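Local coordinates for uncharacterized protein (Bacteroides fragilis, PDB 3NNG) that is of unknown function but carries a calcium-binding F5/8 type C domain, a fold that in relatives often binds carbohydrates or other cell-surface ligands, at residues A39-A42 with N48-W51. The protein carries 1 engineered substitution. Residues are numbered along the deposited sequence; the frame is centred on the assembly and turned at random.
Sequences AHLA and NTTW. With CA (calcium ion), chain C.
L41 O and T49 O bind the same calcium ion, at 2.4 Å and 2.5 Å respectively, and it is the ion that joins the polar sides of segments 39-42 and 48-51, for no hydrogen bond passes between them. T49 OG1 also coordinates the metal, at 2.7 Å. With chi1 at 60°, OG1 lies between the backbone N and the carbonyl carbon, closing a six-membered chelate ring with the T49 carbonyl through C, CA and CB. D44 OD1, E46 O, A152 O and E153 OE2 complete the seven ligands, and the carboxylates of D44 and E153 probably offset much of the ion's charge.

Beside the ion the contact is made largely by carbon atoms. The side chains of L41 and T49 cross at about a right angle, with L41 CD2 4.0 Å from T49 CB, while the other methyl, CD1, comes 3.7 Å from T50 O. The methyl of A42 meets the CB of W51 at 3.9 Å. W51 carries its CG anti to the backbone N (chi1 172°), and its CD1 approaches A39 CA obliquely at 3.8 Å. A 3-10 hydrogen bond from A42 N to A39 O, 3.0 Å long, holds the turn of 39-42, which continues beyond A42; A39 O also accepts a hydrogen bond from W64 NE1.

The two segments lie in the connection from helix 34-37 to strand 51-54, which W51 begins, in the F5/8 type C beta-sandwich, a galactose-binding-like jelly roll. The calcium ties this loop to strand 148-159, which supplies two ligands, consistent with the structural calcium sites of many domains of this fold. A39 and W51 pack on strand 23-26, whereas A42 pairs through its backbone with I154 and W51 meets the ring of F151, both in strand 148-159.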
loop_
_atom_site.group_PDB
_atom_site.type_symbol
_atom_site.label_atom_id
_atom_site.label_comp_id
_atom_site.label_asym_id
_atom_site.label_seq_id
_atom_site.Cartn_x
_atom_site.Cartn_y
_atom_site.Cartn_z
ATOM N N ALA A 39 2.073 3.458 10.299
ATOM C CA ALA A 39 2.375 3.053 8.925
ATOM C C ALA A 39 3.243 1.799 8.840
ATOM O O ALA A 39 3.054 0.962 7.943
ATOM C CB ALA A 39 3.033 4.202 8.178
ATOM N N HIS A 40 4.187 1.677 9.777
ATOM C CA HIS A 40 5.186 0.608 9.756
ATOM C C HIS A 40 4.523 -0.745 10.001
ATOM O O HIS A 40 5.050 -1.788 9.620
ATOM C CB HIS A 40 6.263 0.868 10.822
ATOM C CG HIS A 40 5.729 0.885 12.222
ATOM N ND1 HIS A 40 5.124 1.998 12.776
ATOM C CD2 HIS A 40 5.695 -0.069 13.179
ATOM C CE1 HIS A 40 4.749 1.728 14.008
ATOM N NE2 HIS A 40 5.078 0.475 14.280
ATOM N N LEU A 41 3.362 -0.727 10.643
ATOM C CA LEU A 41 2.642 -1.976 10.881
ATOM C C LEU A 41 2.132 -2.604 9.592
ATOM O O LEU A 41 1.830 -3.779 9.572
ATOM C CB LEU A 41 1.494 -1.788 11.878
ATOM C CG LEU A 41 1.906 -1.327 13.282
ATOM C CD1 LEU A 41 0.684 -1.094 14.158
ATOM C CD2 LEU A 41 2.842 -2.327 13.957
ATOM N N ALA A 42 2.045 -1.837 8.509
ATOM C CA ALA A 42 1.663 -2.425 7.221
ATOM C C ALA A 42 2.773 -3.248 6.549
ATOM O O ALA A 42 2.516 -3.956 5.567
ATOM C CB ALA A 42 1.173 -1.341 6.265
ATOM N N ASN A 48 -2.021 -9.579 11.828
ATOM C CA ASN A 48 -2.785 -9.069 12.959
ATOM C C ASN A 48 -2.376 -7.692 13.446
ATOM O O ASN A 48 -2.951 -7.175 14.397
ATOM C CB ASN A 48 -2.784 -10.074 14.107
ATOM C CG ASN A 48 -3.763 -11.209 13.867
ATOM O OD1 ASN A 48 -4.955 -10.971 13.651
ATOM N ND2 ASN A 48 -3.265 -12.447 13.884
ATOM N N THR A 49 -1.394 -7.088 12.785
ATOM C CA THR A 49 -1.080 -5.689 13.056
ATOM C C THR A 49 -1.394 -4.920 11.787
ATOM O O THR A 49 -1.160 -5.408 10.686
ATOM C CB THR A 49 0.386 -5.503 13.441
ATOM O OG1 THR A 49 1.210 -5.947 12.362
ATOM C CG2 THR A 49 0.726 -6.326 14.709
ATOM N N THR A 50 -1.937 -3.723 11.915
ATOM C CA THR A 50 -2.385 -3.053 10.717
ATOM C C THR A 50 -2.187 -1.553 10.790
ATOM O O THR A 50 -2.220 -0.954 11.877
ATOM C CB THR A 50 -3.877 -3.353 10.469
ATOM O OG1 THR A 50 -4.300 -2.749 9.243
ATOM C CG2 THR A 50 -4.695 -2.793 11.619
ATOM N N TRP A 51 -1.951 -0.959 9.624
ATOM C CA TRP A 51 -2.108 0.474 9.454
ATOM C C TRP A 51 -3.607 0.760 9.363
ATOM O O TRP A 51 -4.347 0.037 8.704
ATOM C CB TRP A 51 -1.397 0.957 8.180
ATOM C CG TRP A 51 -1.692 2.388 7.869
ATOM C CD1 TRP A 51 -1.405 3.466 8.654
ATOM C CD2 TRP A 51 -2.346 2.908 6.694
ATOM N NE1 TRP A 51 -1.819 4.625 8.038
ATOM C CE2 TRP A 51 -2.402 4.314 6.845
ATOM C CE3 TRP A 51 -2.871 2.323 5.537
ATOM C CZ2 TRP A 51 -2.986 5.143 5.874
ATOM C CZ3 TRP A 51 -3.446 3.151 4.576
ATOM C CH2 TRP A 51 -3.497 4.544 4.752
HETATM CA CA CA C . 1.071 -6.034 9.658
#